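Local coordinates for protein periplasmic beta-glucosidase (Pseudomonas aeruginosa, PDB 6R5T) that probably hydrolyses terminal, non-reducing beta-D-glucosyl residues, releasing beta-D-glucose in the periplasm, as a member of glycoside hydrolase family 3, at residues A354-E357 against V358-G362; S97-P100 against E101-A104; A8-M11 against A12-S15; R312-R315 against D316-A320. The protein carries 1 engineered substitution. One frame throughout, in Å; residues are numbered along the deposited sequence.

Overall arrangement
The four contacts form two touching pairs at separate places in the fold. Contacts 3 and 4, centres about 12 Å apart, join the end of helix 2-12 and the loop after it to helix 307-323, with Met-11 and Met-14 laid against Cys-314, Arg-315 and Leu-318. Contacts 1 and 2, centres about 10 Å apart, bring helix 352-362 against the start of helix 100-116, where Val-358 CG1 lies 3.8 Å from Val-102 CG1. Between the pairs the centres of contacts 2 and 4 are about 33 Å apart, although both belong to the family 3 N-terminal, TIM-barrel-type sequence region. All four lie away from the glycan pocket that includes Asp-79, Lys-176, His-177 and Glu-486, and from the magnesium site at Asp-661 and Val-663.

Contact 1. Residues A354-E357 against V358-G362; sequences AARE and VAREG
Arg-360 lays its guanidinium beside Arg-356, NH2 of Arg-360 coming 3.6 Å from NE of Arg-356, one turn apart on helix 352-362. The two flat groups are inclined by 68°, so they do not stack. Arg-356 reaches out fully extended with CG anti to its own N (chi1 -175°), whereas CG of Arg-360 lies anti to the carbonyl carbon (chi1 -73°); this difference brings the tip of Arg-360 against the outer shaft of Arg-356, around CD and NE. On its way outward Arg-360 passes over the backbone, its CG 3.3 Å from Arg-356 O, the atom that accepts the Arg-360 amide bond. Glu-357 runs alongside Arg-360 in the same direction, CG of Glu-357 lying 3.7 Å from NH1 of Arg-360. Its carboxylate stays farther off, with OE2 4.3 Å from NH1 of Arg-360, and forms its salt bridge to Arg-105 of helix 100-116 instead. A water donates to Glu-357 O and, at 2.6 Å, to OE2 of Glu-361, whose OE1 forms a salt bridge to Lys-678. CG2 of Val-358 lies 3.3 Å from Ala-354 O, while its CG1 is the methyl that meets Val-102. Both arginines form salt bridges to Asp-551 of helix 545-553, one to each carboxylate oxygen. This shared anion probably offsets the closeness of the two positive groups and lets them lie side by side.

Contact 2. Residues S97-P100 against E101-A104; sequences SWDP and EVVA
Asp-99 N-caps helix 100-116: its OD1 accepts from Glu-101 N at 2.9 Å. The carboxylate is placed by a chi1 of -174°, which sets CG beside the carbonyl carbon and turns the group back over the first helical turn. Glu-101 N meets OD1 from above the carboxylate plane, 39° out of it, and the bond is bent. The same residue also starts the helix through its backbone, since Asp-99 O takes a nearly straight bond from Val-103 N and a weak one from Val-102 N. Pro-100 is the first helical residue, and having no N-H it asks for no acceptor there.

Val-102 crosses the Asp-99 side chain at about a right angle. Its two methyls divide the work: CG2 lies 3.5 Å from OD2 of Asp-99, while CG1 is turned to Ser-97 and sits 4.0 Å from its CB. Ser-97 holds OG between its own N and carbonyl carbon (chi1 77°), where OG bonds to Leu-94 O, receives a weak bond from Asp-99 N and touches both valines. Trp-98, with positive phi, is where the chain leaves the preceding helix. Pro-100 and Val-103 pack on helix 146-161, and Val-102 also touches Glu-361 of helix 352-362. CG2 of Val-103 likewise touches the serine hydroxyl, 3.9 Å from OG of Ser-97.

Contact 3. Residues A8-M11 against A12-S15; sequences ASLM and ARMS
Met-11 O is held by Met-14 N at 3.1 Å, and a water 2.8 Å from Met-11 O also lies within bonding distance of Met-14 O. This is the C-terminal end of helix 2-12, where the i to i+4 pattern gives way to a tighter turn. Ala-12 N still reaches back to Ala-8 O, but Arg-13 N bonds to Leu-10 O and Met-14 N to Met-11 O, three residues back. In both the donor stands well above the carbonyl plane, by 67° at Met-11 O, as the chain winds tighter and then leaves the helix.

Met-14 folds back over that last turn. A chi1 of -67° sets CG anti to its carbonyl carbon and 3.3 Å from Leu-10 O, and the bend at chi3 (75°) turns the methyl away from the extended line of the chain. SD of Met-14 lies over the last turn, 3.8 Å from Leu-10 O and 3.9 Å from Met-11 CA, with CG of Leu-10 at 4.1 Å. Both methionines face helix 307-323, with Lys-19 of helix 16-22 alongside, while Ser-15 caps the following helix. On the outer side Arg-13 runs back along the turn, placing its CG 3.3 Å from Ser-9 O.

Contact 4. Residues R312-R315 against D316-A320; sequences RACR and DVLAA
Arg-315 folds its guanidinium over the methyl of Ala-319 and, at its edge, meets the carboxylate of Asp-316. CB of Ala-319 sits 3.5 Å above the guanidinium plane, over its centre, so the flat group lies across the next turn of the helix. NH1 of Arg-315 donates to OD1 of Asp-316 at 2.8 Å in a nearly straight salt bridge (161° at the hydrogen). The oxygen lies in the guanidinium plane, but the two planes are perpendicular, at 90°, and OD1 is approached on its anti side and somewhat out of the carboxylate plane; the pair is thus joined through one oxygen and not as a flat two-bond fork. A sharp bend at chi2 (-92°) swings the arginine forward along the helix, toward Ala-319, bringing its CD to 3.4 Å from OD1 of Asp-316.

Several partners fix this group: NH2 reaches Glu-4 of helix 2-12 and NH1 also bonds to Lys-249 O. The other oxygen of the buried Asp-316, OD2, is paired with Arg-243, which probably helps it stay ionised beside the like-charged Asp-284, the partner of Arg-312.

On another face, Cys-314 points SG at the side chain of Leu-318, touching CD1 at 3.9 Å. Leu-318 N donates to Cys-314 O at 2.9 Å, and Ala-319 N to Arg-315 O at 2.8 Å, the regular i to i+4 ladder. Arg-315, Leu-318 and Ala-319 meet helix 2-12, Cys-314, Val-317 and Leu-318 meet helix 16-22, and Asp-316 and Val-317 pack on strand 251-253, as expected of an outer helix on a TIM-barrel-type beta/alpha domain.

Contact 1. Residues A354-E357 against V358-G362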
ATOM      1  N   ALA A 354       9.523  30.229  24.356  1.00 19.38           N
ATOM      2  CA  ALA A 354      10.038  29.425  23.221  1.00 20.17           C
ATOM      3  C   ALA A 354       8.893  28.557  22.685  1.00 18.48           C
ATOM      4  O   ALA A 354       8.740  28.477  21.440  1.00 18.47           O
ATOM      5  CB  ALA A 354      11.216  28.561  23.605  1.00 20.26           C
ATOM      6  N   ALA A 355       8.093  27.957  23.557  1.00 16.28           N
ATOM      7  CA  ALA A 355       7.017  27.043  23.074  1.00 16.73           C
ATOM      8  C   ALA A 355       6.010  27.844  22.260  1.00 16.93           C
ATOM      9  O   ALA A 355       5.519  27.337  21.242  1.00 16.77           O
ATOM     10  CB  ALA A 355       6.328  26.347  24.214  1.00 16.48           C
ATOM     11  N   ARG A 356       5.661  29.046  22.714  1.00 16.18           N
ATOM     12  CA  ARG A 356       4.631  29.862  22.021  1.00 17.42           C
ATOM     13  C   ARG A 356       5.197  30.306  20.673  1.00 16.82           C
ATOM     14  O   ARG A 356       4.476  30.221  19.650  1.00 15.76           O
ATOM     15  CB  ARG A 356       4.226  31.039  22.929  1.00 16.56           C
ATOM     16  CG  ARG A 356       3.076  31.862  22.361  1.00 17.25           C
ATOM     17  CD  ARG A 356       2.623  32.850  23.408  1.00 19.28           C
ATOM     18  NE  ARG A 356       1.548  33.695  22.954  1.00 18.30           N
ATOM     19  CZ  ARG A 356       0.800  34.422  23.770  1.00 19.52           C
ATOM     20  NH1 ARG A 356       1.011  34.352  25.068  1.00 21.37           N
ATOM     21  NH2 ARG A 356      -0.160  35.192  23.290  1.00 18.86           N
ATOM     22  N   GLU A 357       6.445  30.784  20.634  1.00 15.64           N
ATOM     23  CA  GLU A 357       7.059  31.262  19.357  1.00 16.02           C
ATOM     24  C   GLU A 357       7.185  30.097  18.370  1.00 17.52           C
ATOM     25  O   GLU A 357       6.916  30.280  17.184  1.00 16.75           O
ATOM     26  CB  GLU A 357       8.388  31.945  19.626  1.00 19.62           C
ATOM     27  CG  GLU A 357       8.123  33.269  20.342  1.00 22.74           C
ATOM     28  CD  GLU A 357       9.315  34.120  20.726  1.00 27.04           C
ATOM     29  OE1 GLU A 357      10.439  33.636  20.666  1.00 29.13           O
ATOM     30  OE2 GLU A 357       9.074  35.291  21.132  1.00 27.11           O
ATOM     31  N   VAL A 358       7.623  28.945  18.838  1.00 15.15           N
ATOM     32  CA  VAL A 358       7.800  27.782  17.937  1.00 15.90           C
ATOM     33  C   VAL A 358       6.423  27.340  17.445  1.00 15.39           C
ATOM     34  O   VAL A 358       6.261  27.059  16.241  1.00 16.09           O
ATOM     35  CB  VAL A 358       8.564  26.652  18.648  1.00 14.53           C
ATOM     36  CG1 VAL A 358       8.408  25.337  17.908  1.00 13.68           C
ATOM     37  CG2 VAL A 358      10.049  27.010  18.821  1.00 15.76           C
ATOM     38  N   ALA A 359       5.439  27.260  18.332  1.00 14.25           N
ATOM     39  CA  ALA A 359       4.106  26.736  17.952  1.00 15.25           C
ATOM     40  C   ALA A 359       3.431  27.660  16.934  1.00 14.61           C
ATOM     41  O   ALA A 359       2.788  27.150  16.004  1.00 15.41           O
ATOM     42  CB  ALA A 359       3.231  26.531  19.146  1.00 15.21           C
ATOM     43  N   ARG A 360       3.724  28.955  16.964  1.00 13.36           N
ATOM     44  CA  ARG A 360       3.119  29.842  15.938  1.00 15.77           C
ATOM     45  C   ARG A 360       3.569  29.434  14.527  1.00 14.97           C
ATOM     46  O   ARG A 360       2.782  29.638  13.596  1.00 17.16           O
ATOM     47  CB  ARG A 360       3.575  31.300  16.139  1.00 18.05           C
ATOM     48  CG  ARG A 360       2.972  32.040  17.317  1.00 20.20           C
ATOM     49  CD  ARG A 360       3.784  33.351  17.470  1.00 20.11           C
ATOM     50  NE  ARG A 360       3.327  34.048  18.664  1.00 26.00           N
ATOM     51  CZ  ARG A 360       4.027  34.902  19.400  1.00 25.78           C
ATOM     52  NH1 ARG A 360       5.253  35.246  19.060  1.00 27.73           N
ATOM     53  NH2 ARG A 360       3.457  35.451  20.457  1.00 27.83           N
ATOM     54  N   GLU A 361       4.810  28.975  14.375  1.00 13.03           N
ATOM     55  CA  GLU A 361       5.443  28.771  13.072  1.00 14.60           C
ATOM     56  C   GLU A 361       4.901  27.545  12.339  1.00 14.73           C
ATOM     57  O   GLU A 361       5.055  27.505  11.130  1.00 20.62           O
ATOM     58  CB  GLU A 361       6.955  28.651  13.219  1.00 15.76           C
ATOM     59  CG  GLU A 361       7.627  29.912  13.767  1.00 18.64           C
ATOM     60  CD  GLU A 361       7.471  31.149  12.884  1.00 25.96           C
ATOM     61  OE1 GLU A 361       7.263  30.978  11.647  1.00 26.47           O
ATOM     62  OE2 GLU A 361       7.485  32.279  13.435  1.00 26.36           O
ATOM     63  N   GLY A 362       4.306  26.617  13.064  1.00 16.52           N
ATOM     64  CA  GLY A 362       3.849  25.325  12.518  1.00 18.61           C
ATOM     65  C   GLY A 362       2.401  25.382  12.041  1.00 15.63           C
ATOM     66  O   GLY A 362       1.947  24.432  11.351  1.00 15.40           O
TER
HETATM   67  O   HOH W   1       7.473  32.606  15.964  1.00 26.67           O

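Contact 2. Residues S97-P100 against E101-A104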
ATOM      1  N   SER A  97       7.003  24.249  10.043  1.00 13.44           N
ATOM      2  CA  SER A  97       7.705  25.549  10.144  1.00 13.55           C
ATOM      3  C   SER A  97       8.636  25.783   8.942  1.00 14.89           C
ATOM      4  O   SER A  97       9.007  26.938   8.720  1.00 16.07           O
ATOM      5  CB  SER A  97       8.462  25.676  11.433  1.00 13.44           C
ATOM      6  OG  SER A  97       9.688  24.915  11.394  1.00 14.26           O
ATOM      7  N   TRP A  98       9.142  24.718   8.322  1.00 13.66           N
ATOM      8  CA  TRP A  98      10.144  24.843   7.231  1.00 13.79           C
ATOM      9  C   TRP A  98      11.315  25.734   7.672  1.00 16.03           C
ATOM     10  O   TRP A  98      11.884  26.481   6.845  1.00 17.77           O
ATOM     11  CB  TRP A  98       9.508  25.371   5.942  1.00 14.76           C
ATOM     12  CG  TRP A  98       8.626  24.374   5.259  1.00 13.91           C
ATOM     13  CD1 TRP A  98       7.372  24.003   5.613  1.00 12.97           C
ATOM     14  CD2 TRP A  98       8.954  23.607   4.114  1.00 12.88           C
ATOM     15  NE1 TRP A  98       6.877  23.061   4.749  1.00 13.59           N
ATOM     16  CE2 TRP A  98       7.819  22.828   3.778  1.00 14.00           C
ATOM     17  CE3 TRP A  98      10.080  23.535   3.284  1.00 14.51           C
ATOM     18  CZ2 TRP A  98       7.798  21.974   2.695  1.00 13.69           C
ATOM     19  CZ3 TRP A  98      10.032  22.731   2.184  1.00 14.39           C
ATOM     20  CH2 TRP A  98       8.921  21.933   1.902  1.00 14.55           C
ATOM     21  N   ASP A  99      11.732  25.615   8.922  1.00 16.10           N
ATOM     22  CA  ASP A  99      12.751  26.543   9.461  1.00 17.79           C
ATOM     23  C   ASP A  99      13.644  25.726  10.373  1.00 16.42           C
ATOM     24  O   ASP A  99      13.284  25.435  11.482  1.00 15.00           O
ATOM     25  CB  ASP A  99      12.086  27.728  10.153  1.00 18.79           C
ATOM     26  CG  ASP A  99      13.139  28.742  10.573  1.00 24.53           C
ATOM     27  OD1 ASP A  99      14.329  28.393  10.552  1.00 25.18           O
ATOM     28  OD2 ASP A  99      12.752  29.860  10.830  1.00 29.27           O
ATOM     29  N   PRO A 100      14.810  25.313   9.888  1.00 17.57           N
ATOM     30  CA  PRO A 100      15.739  24.567  10.719  1.00 17.08           C
ATOM     31  C   PRO A 100      16.053  25.280  12.038  1.00 18.60           C
ATOM     32  O   PRO A 100      16.301  24.607  13.032  1.00 17.97           O
ATOM     33  CB  PRO A 100      16.972  24.444   9.817  1.00 19.98           C
ATOM     34  CG  PRO A 100      16.463  24.603   8.424  1.00 22.41           C
ATOM     35  CD  PRO A 100      15.292  25.537   8.518  1.00 19.44           C
ATOM     36  N   GLU A 101      16.049  26.616  12.078  1.00 17.90           N
ATOM     37  CA  GLU A 101      16.327  27.293  13.373  1.00 21.63           C
ATOM     38  C   GLU A 101      15.184  27.109  14.370  1.00 18.90           C
ATOM     39  O   GLU A 101      15.456  27.020  15.594  1.00 18.49           O
ATOM     40  CB  GLU A 101      16.611  28.783  13.186  1.00 26.16           C
ATOM     41  CG  GLU A 101      17.906  28.988  12.423  1.00 31.66           C
ATOM     42  CD  GLU A 101      18.643  30.284  12.724  1.00 47.27           C
ATOM     43  OE1 GLU A 101      17.972  31.315  13.039  1.00 54.25           O
ATOM     44  OE2 GLU A 101      19.893  30.261  12.640  1.00 63.46           O
ATOM     45  N   VAL A 102      13.948  27.041  13.922  1.00 15.70           N
ATOM     46  CA  VAL A 102      12.818  26.808  14.853  1.00 16.69           C
ATOM     47  C   VAL A 102      12.937  25.384  15.392  1.00 16.50           C
ATOM     48  O   VAL A 102      12.736  25.126  16.610  1.00 17.39           O
ATOM     49  CB  VAL A 102      11.505  27.020  14.081  1.00 17.46           C
ATOM     50  CG1 VAL A 102      10.303  26.564  14.875  1.00 17.45           C
ATOM     51  CG2 VAL A 102      11.392  28.470  13.692  1.00 19.33           C
ATOM     52  N   VAL A 103      13.182  24.441  14.490  1.00 15.84           N
ATOM     53  CA  VAL A 103      13.309  23.034  14.902  1.00 16.87           C
ATOM     54  C   VAL A 103      14.481  22.910  15.878  1.00 15.63           C
ATOM     55  O   VAL A 103      14.287  22.254  16.939  1.00 16.12           O
ATOM     56  CB  VAL A 103      13.441  22.102  13.688  1.00 16.73           C
ATOM     57  CG1 VAL A 103      13.646  20.670  14.147  1.00 18.61           C
ATOM     58  CG2 VAL A 103      12.204  22.238  12.819  1.00 17.13           C
ATOM     59  N   ALA A 104      15.620  23.531  15.577  1.00 15.13           N
ATOM     60  CA  ALA A 104      16.794  23.486  16.481  1.00 16.94           C
ATOM     61  C   ALA A 104      16.405  24.029  17.853  1.00 18.57           C
ATOM     62  O   ALA A 104      16.820  23.490  18.884  1.00 18.08           O
ATOM     63  CB  ALA A 104      17.968  24.249  15.920  1.00 16.74           C
TER

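Contact 3. Residues A8-M11 against A12-S15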
ATOM      1  N   ALA A   8      39.909   0.402  26.820  1.00 23.31           N
ATOM      2  CA  ALA A   8      40.632  -0.889  26.786  1.00 22.49           C
ATOM      3  C   ALA A   8      41.109  -1.233  28.209  1.00 21.28           C
ATOM      4  O   ALA A   8      41.004  -2.403  28.573  1.00 22.75           O
ATOM      5  CB  ALA A   8      41.792  -0.812  25.821  1.00 25.02           C
ATOM      6  N   SER A   9      41.581  -0.271  28.991  1.00 20.36           N
ATOM      7  CA  SER A   9      42.089  -0.531  30.355  1.00 22.08           C
ATOM      8  C   SER A   9      40.896  -0.965  31.202  1.00 21.63           C
ATOM      9  O   SER A   9      40.994  -1.969  31.936  1.00 21.23           O
ATOM     10  CB  SER A   9      42.793   0.666  30.945  1.00 26.15           C
ATOM     11  OG  SER A   9      43.010   0.521  32.362  1.00 31.26           O
ATOM     12  N   LEU A  10      39.768  -0.255  31.088  1.00 17.81           N
ATOM     13  CA  LEU A  10      38.576  -0.640  31.872  1.00 17.78           C
ATOM     14  C   LEU A  10      38.097  -2.031  31.456  1.00 17.84           C
ATOM     15  O   LEU A  10      37.801  -2.875  32.345  1.00 17.75           O
ATOM     16  CB  LEU A  10      37.470   0.402  31.729  1.00 18.32           C
ATOM     17  CG  LEU A  10      36.183   0.083  32.482  1.00 19.88           C
ATOM     18  CD1 LEU A  10      36.419  -0.172  33.954  1.00 20.32           C
ATOM     19  CD2 LEU A  10      35.274   1.292  32.378  1.00 18.71           C
ATOM     20  N   MET A  11      37.985  -2.320  30.157  1.00 17.38           N
ATOM     21  CA  MET A  11      37.480  -3.645  29.719  1.00 18.24           C
ATOM     22  C   MET A  11      38.423  -4.788  30.128  1.00 18.68           C
ATOM     23  O   MET A  11      37.913  -5.857  30.355  1.00 19.43           O
ATOM     24  CB  MET A  11      37.257  -3.641  28.209  1.00 21.41           C
ATOM     25  CG  MET A  11      36.023  -2.827  27.941  1.00 22.61           C
ATOM     26  SD  MET A  11      35.505  -2.869  26.248  1.00 25.06           S
ATOM     27  CE  MET A  11      35.057  -4.593  26.039  1.00 23.74           C
ATOM     28  N   ALA A  12      39.723  -4.528  30.232  1.00 20.03           N
ATOM     29  CA  ALA A  12      40.704  -5.550  30.684  1.00 21.46           C
ATOM     30  C   ALA A  12      40.428  -5.909  32.143  1.00 21.18           C
ATOM     31  O   ALA A  12      40.914  -6.952  32.584  1.00 24.11           O
ATOM     32  CB  ALA A  12      42.147  -5.077  30.480  1.00 22.75           C
ATOM     33  N   ARG A  13      39.703  -5.090  32.890  1.00 19.20           N
ATOM     34  CA  ARG A  13      39.393  -5.360  34.310  1.00 17.88           C
ATOM     35  C   ARG A  13      38.105  -6.178  34.450  1.00 18.89           C
ATOM     36  O   ARG A  13      37.773  -6.628  35.570  1.00 19.24           O
ATOM     37  CB  ARG A  13      39.232  -4.046  35.078  1.00 20.48           C
ATOM     38  CG  ARG A  13      40.401  -3.079  34.980  1.00 22.03           C
ATOM     39  CD  ARG A  13      40.168  -1.822  35.804  1.00 23.56           C
ATOM     40  NE  ARG A  13      40.067  -2.218  37.180  1.00 23.83           N
ATOM     41  CZ  ARG A  13      39.810  -1.440  38.215  1.00 27.40           C
ATOM     42  NH1 ARG A  13      39.641  -0.149  38.031  1.00 29.63           N
ATOM     43  NH2 ARG A  13      39.717  -1.986  39.416  1.00 29.62           N
ATOM     44  N   MET A  14      37.289  -6.243  33.386  1.00 15.92           N
ATOM     45  CA  MET A  14      35.885  -6.675  33.532  1.00 15.82           C
ATOM     46  C   MET A  14      35.738  -8.163  33.260  1.00 15.32           C
ATOM     47  O   MET A  14      36.256  -8.675  32.278  1.00 18.33           O
ATOM     48  CB  MET A  14      34.981  -5.873  32.580  1.00 14.67           C
ATOM     49  CG  MET A  14      34.930  -4.442  32.983  1.00 14.31           C
ATOM     50  SD  MET A  14      34.122  -3.410  31.691  1.00 17.63           S
ATOM     51  CE  MET A  14      32.414  -3.894  31.982  1.00 18.24           C
ATOM     52  N   SER A  15      34.974  -8.820  34.125  1.00 16.55           N
ATOM     53  CA  SER A  15      34.489 -10.189  33.893  1.00 16.96           C
ATOM     54  C   SER A  15      33.475 -10.142  32.757  1.00 15.96           C
ATOM     55  O   SER A  15      32.876  -9.045  32.523  1.00 16.80           O
ATOM     56  CB  SER A  15      33.843 -10.814  35.101  1.00 16.97           C
ATOM     57  OG  SER A  15      32.708 -10.093  35.507  1.00 18.17           O
TER
HETATM   58  O   HOH W   2      38.486  -8.571  30.377  1.00 29.75           O

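Contact 4. Residues R312-R315 against D316-A320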
ATOM      1  N   ARG A 312      32.387  -6.096  21.598  1.00 17.14           N
ATOM      2  CA  ARG A 312      31.972  -4.998  20.682  1.00 20.32           C
ATOM      3  C   ARG A 312      30.858  -4.233  21.378  1.00 17.31           C
ATOM      4  O   ARG A 312      30.929  -3.000  21.444  1.00 18.77           O
ATOM      5  CB  ARG A 312      31.452  -5.592  19.373  1.00 21.79           C
ATOM      6  CG  ARG A 312      30.944  -4.555  18.382  1.00 27.46           C
ATOM      7  CD  ARG A 312      29.936  -5.212  17.440  1.00 29.75           C
ATOM      8  NE  ARG A 312      28.610  -5.206  18.102  1.00 32.22           N
ATOM      9  CZ  ARG A 312      27.798  -6.255  18.204  1.00 32.45           C
ATOM     10  NH1 ARG A 312      28.163  -7.435  17.691  1.00 32.92           N
ATOM     11  NH2 ARG A 312      26.625  -6.110  18.810  1.00 23.14           N
ATOM     12  N   ALA A 313      29.892  -4.975  21.903  1.00 16.26           N
ATOM     13  CA  ALA A 313      28.654  -4.441  22.495  1.00 14.85           C
ATOM     14  C   ALA A 313      29.019  -3.625  23.726  1.00 15.95           C
ATOM     15  O   ALA A 313      28.597  -2.472  23.898  1.00 14.71           O
ATOM     16  CB  ALA A 313      27.699  -5.552  22.774  1.00 15.12           C
ATOM     17  N   CYS A 314      29.866  -4.200  24.601  1.00 14.77           N
ATOM     18  CA  CYS A 314      30.295  -3.518  25.831  1.00 14.76           C
ATOM     19  C   CYS A 314      31.111  -2.259  25.518  1.00 14.88           C
ATOM     20  O   CYS A 314      30.853  -1.212  26.108  1.00 14.66           O
ATOM     21  CB  CYS A 314      31.108  -4.508  26.653  1.00 16.19           C
ATOM     22  SG  CYS A 314      31.618  -3.778  28.227  1.00 19.34           S
ATOM     23  N   ARG A 315      32.054  -2.330  24.576  1.00 14.85           N
ATOM     24  CA  ARG A 315      32.857  -1.170  24.204  1.00 16.25           C
ATOM     25  C   ARG A 315      31.944  -0.021  23.767  1.00 14.84           C
ATOM     26  O   ARG A 315      32.176   1.098  24.164  1.00 14.59           O
ATOM     27  CB  ARG A 315      33.857  -1.493  23.096  1.00 18.29           C
ATOM     28  CG  ARG A 315      34.639  -0.302  22.566  1.00 22.93           C
ATOM     29  CD  ARG A 315      33.949   0.351  21.342  1.00 26.93           C
ATOM     30  NE  ARG A 315      34.428   1.705  21.079  1.00 30.59           N
ATOM     31  CZ  ARG A 315      33.747   2.667  20.455  1.00 31.12           C
ATOM     32  NH1 ARG A 315      32.505   2.477  20.016  1.00 32.54           N
ATOM     33  NH2 ARG A 315      34.304   3.857  20.311  1.00 32.94           N
ATOM     34  N   ASP A 316      30.888  -0.334  23.023  1.00 15.00           N
ATOM     35  CA  ASP A 316      29.989   0.726  22.541  1.00 16.04           C
ATOM     36  C   ASP A 316      29.260   1.370  23.717  1.00 14.54           C
ATOM     37  O   ASP A 316      29.074   2.607  23.703  1.00 15.82           O
ATOM     38  CB  ASP A 316      29.047   0.170  21.469  1.00 15.00           C
ATOM     39  CG  ASP A 316      29.692  -0.201  20.151  1.00 17.99           C
ATOM     40  OD1 ASP A 316      30.870   0.154  19.960  1.00 19.95           O
ATOM     41  OD2 ASP A 316      29.001  -0.887  19.335  1.00 19.53           O
ATOM     42  N   VAL A 317      28.836   0.589  24.719  1.00 13.75           N
ATOM     43  CA  VAL A 317      28.160   1.191  25.883  1.00 13.39           C
ATOM     44  C   VAL A 317      29.154   2.103  26.627  1.00 15.09           C
ATOM     45  O   VAL A 317      28.794   3.232  26.993  1.00 14.70           O
ATOM     46  CB  VAL A 317      27.581   0.103  26.794  1.00 14.53           C
ATOM     47  CG1 VAL A 317      27.053   0.718  28.080  1.00 14.99           C
ATOM     48  CG2 VAL A 317      26.469  -0.655  26.053  1.00 15.52           C
ATOM     49  N   LEU A 318      30.368   1.595  26.871  1.00 15.86           N
ATOM     50  CA  LEU A 318      31.361   2.347  27.659  1.00 16.56           C
ATOM     51  C   LEU A 318      31.739   3.612  26.908  1.00 15.55           C
ATOM     52  O   LEU A 318      31.880   4.663  27.546  1.00 16.73           O
ATOM     53  CB  LEU A 318      32.581   1.446  27.915  1.00 16.36           C
ATOM     54  CG  LEU A 318      32.327   0.220  28.793  1.00 16.80           C
ATOM     55  CD1 LEU A 318      33.638  -0.537  28.949  1.00 17.84           C
ATOM     56  CD2 LEU A 318      31.726   0.571  30.137  1.00 18.34           C
ATOM     57  N   ALA A 319      31.836   3.531  25.607  1.00 18.07           N
ATOM     58  CA  ALA A 319      32.229   4.706  24.803  1.00 16.75           C
ATOM     59  C   ALA A 319      31.118   5.763  24.868  1.00 16.48           C
ATOM     60  O   ALA A 319      31.424   6.934  24.912  1.00 17.59           O
ATOM     61  CB  ALA A 319      32.524   4.313  23.395  1.00 18.08           C
ATOM     62  N   ALA A 320      29.851   5.372  24.884  1.00 16.43           N
ATOM     63  CA  ALA A 320      28.758   6.348  25.031  1.00 16.07           C
ATOM     64  C   ALA A 320      28.848   7.044  26.385  1.00 16.10           C
ATOM     65  O   ALA A 320      28.697   8.277  26.475  1.00 15.51           O
ATOM     66  CB  ALA A 320      27.426   5.678  24.857  1.00 15.84           C
TER